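Local coordinates for protein peroxiredoxin (Clostridioides difficile, PDB 6TSB) that is a bifunctional spore coat protein whose domain present here is a family 18 glycoside hydrolase that cleaves chitin, joined in the whole protein to a predicted thiol-specific peroxidase, at residues R120-M125 against D167-D172. Sequence-based numbering, arbitrary orientation.
Sequences RQVNQM and DVIGDD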
loop_
_atom_site.group_PDB
_atom_site.type_symbol
_atom_site.label_atom_id
_atom_site.label_comp_id
_atom_site.label_asym_id
_atom_site.label_seq_id
_atom_site.Cartn_x
_atom_site.Cartn_y
_atom_site.Cartn_z
ATOM N N ARG A 120 21.488 39.801 24.093
ATOM C CA ARG A 120 21.306 39.967 25.564
ATOM C C ARG A 120 19.948 39.366 25.966
ATOM O O ARG A 120 19.886 38.705 26.996
ATOM C CB ARG A 120 21.396 41.444 25.993
ATOM C CG ARG A 120 21.577 41.684 27.495
ATOM C CD ARG A 120 21.458 43.140 27.994
ATOM N NE ARG A 120 20.435 43.910 27.261
ATOM C CZ ARG A 120 19.106 43.852 27.449
ATOM N NH1 ARG A 120 18.579 43.094 28.397
ATOM N NH2 ARG A 120 18.294 44.562 26.687
ATOM N N GLN A 121 18.896 39.599 25.181
ATOM C CA GLN A 121 17.532 39.151 25.527
ATOM C C GLN A 121 17.422 37.637 25.325
ATOM O O GLN A 121 16.651 36.992 26.049
ATOM C CB GLN A 121 16.532 39.880 24.644
ATOM C CG GLN A 121 16.536 41.373 24.893
ATOM C CD GLN A 121 15.183 41.964 24.608
ATOM O OE1 GLN A 121 14.149 41.443 25.018
ATOM N NE2 GLN A 121 15.190 43.076 23.905
ATOM N N VAL A 122 18.136 37.096 24.337
ATOM C CA VAL A 122 18.178 35.624 24.109
ATOM C C VAL A 122 18.774 34.989 25.362
ATOM O O VAL A 122 18.200 34.023 25.884
ATOM C CB VAL A 122 18.957 35.272 22.830
ATOM C CG1 VAL A 122 19.276 33.790 22.745
ATOM C CG2 VAL A 122 18.180 35.735 21.599
ATOM N N ASN A 123 19.885 35.530 25.844
ATOM C CA ASN A 123 20.622 34.927 26.977
ATOM C C ASN A 123 19.757 35.073 28.228
ATOM O O ASN A 123 19.812 34.194 29.096
ATOM C CB ASN A 123 21.987 35.568 27.146
ATOM C CG ASN A 123 22.813 34.882 28.208
ATOM O OD1 ASN A 123 23.197 35.506 29.192
ATOM N ND2 ASN A 123 23.046 33.597 28.040
ATOM N N GLN A 124 18.977 36.150 28.293
ATOM C CA GLN A 124 18.072 36.405 29.426
ATOM C C GLN A 124 16.963 35.356 29.416
ATOM O O GLN A 124 16.687 34.791 30.458
ATOM C CB GLN A 124 17.480 37.803 29.371
ATOM C CG GLN A 124 16.989 38.248 30.735
ATOM C CD GLN A 124 15.746 39.095 30.628
ATOM O OE1 GLN A 124 15.819 40.297 30.368
ATOM N NE2 GLN A 124 14.598 38.459 30.834
ATOM N N MET A 125 16.334 35.118 28.281
ATOM C CA MET A 125 15.263 34.100 28.186
ATOM C C MET A 125 15.832 32.703 28.484
ATOM O O MET A 125 15.122 31.904 29.132
ATOM C CB MET A 125 14.624 34.146 26.806
ATOM C CG MET A 125 13.600 33.075 26.589
ATOM S SD MET A 125 12.980 33.207 24.926
ATOM C CE MET A 125 12.067 34.738 25.093
ATOM N N ASP A 167 28.308 34.630 21.168
ATOM C CA ASP A 167 29.279 35.335 22.056
ATOM C C ASP A 167 28.688 35.390 23.482
ATOM O O ASP A 167 29.423 35.126 24.436
ATOM C CB ASP A 167 29.685 36.714 21.501
ATOM C CG ASP A 167 30.648 36.719 20.303
ATOM O OD1 ASP A 167 31.123 35.613 19.899
ATOM O OD2 ASP A 167 30.926 37.838 19.761
ATOM N N VAL A 168 27.384 35.645 23.622
ATOM C CA VAL A 168 26.708 35.817 24.949
ATOM C C VAL A 168 26.331 34.449 25.551
ATOM O O VAL A 168 26.681 34.235 26.702
ATOM C CB VAL A 168 25.512 36.791 24.832
ATOM C CG1 VAL A 168 24.673 36.878 26.085
ATOM C CG2 VAL A 168 26.002 38.186 24.477
ATOM N N ILE A 169 25.667 33.544 24.818
ATOM C CA ILE A 169 25.072 32.314 25.429
ATOM C C ILE A 169 26.158 31.287 25.719
ATOM O O ILE A 169 25.913 30.462 26.603
ATOM C CB ILE A 169 23.944 31.710 24.580
ATOM C CG1 ILE A 169 24.482 31.004 23.328
ATOM C CG2 ILE A 169 22.907 32.777 24.271
ATOM C CD1 ILE A 169 23.444 30.254 22.527
ATOM N N GLY A 170 27.297 31.353 25.019
ATOM C CA GLY A 170 28.451 30.437 25.176
ATOM C C GLY A 170 28.384 29.224 24.246
ATOM O O GLY A 170 27.408 29.095 23.457
ATOM N N ASP A 171 29.384 28.341 24.323
ATOM C CA ASP A 171 29.494 27.140 23.453
ATOM C C ASP A 171 28.600 26.016 23.997
ATOM O O ASP A 171 28.138 25.201 23.166
ATOM C CB ASP A 171 30.950 26.684 23.301
ATOM C CG ASP A 171 31.879 27.732 22.712
ATOM O OD1 ASP A 171 31.415 28.572 21.891
ATOM O OD2 ASP A 171 33.061 27.703 23.079
ATOM N N ASP A 172 28.336 25.997 25.315
ATOM C CA ASP A 172 27.592 24.903 26.001
ATOM C C ASP A 172 26.076 25.009 25.810
ATOM O O ASP A 172 25.373 24.255 26.474
ATOM C CB ASP A 172 27.881 24.882 27.499
ATOM C CG ASP A 172 29.281 24.393 27.802
ATOM O OD1 ASP A 172 29.734 23.445 27.120
ATOM O OD2 ASP A 172 29.908 24.968 28.704
HETATM O O HOH W 1 23.608 31.073 28.710
#
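Helices 112-128 and 154-169 come together here, with the CA atoms of Asn-123 and Ile-169 5.4 Å apart. They are neighbouring outer helices of the TIM barrel of this family 18 chitinase domain. Each leads on to a barrel strand, 133-137 and 174-179, and those two strands pair in parallel. Asn-123 is the main contributor from helix 112-128. Its CG lies anti to the backbone N (chi1 -174°), which extends the amide toward the end of the second helix. CG1 of Val-168 lies beside the Asn-123 side chain, but the modelled approach is too close for its details to be trusted. At the nitrogen branch of the amide, Asn-123 ND2 sits 3.5 Å from Ile-169 CA and 3.9 Å from Ile-169 CG2. Deeper in the interface, CG1 of Val-122 meets CG2 of Ile-169 at 4.1 Å. Ile-165 also touches Val-122, and Ile-126 touches Ile-169, so the apolar seam continues along both helices. Gly-170 then breaks the helical path with a phi of 91°, and its O takes a hydrogen bond from Arg-166 NH1. One water joins the segments at the helix end: it donates to Ile-169 O at 3.2 Å and accepts a weak hydrogen bond from Asn-123 ND2 at 2.7 Å.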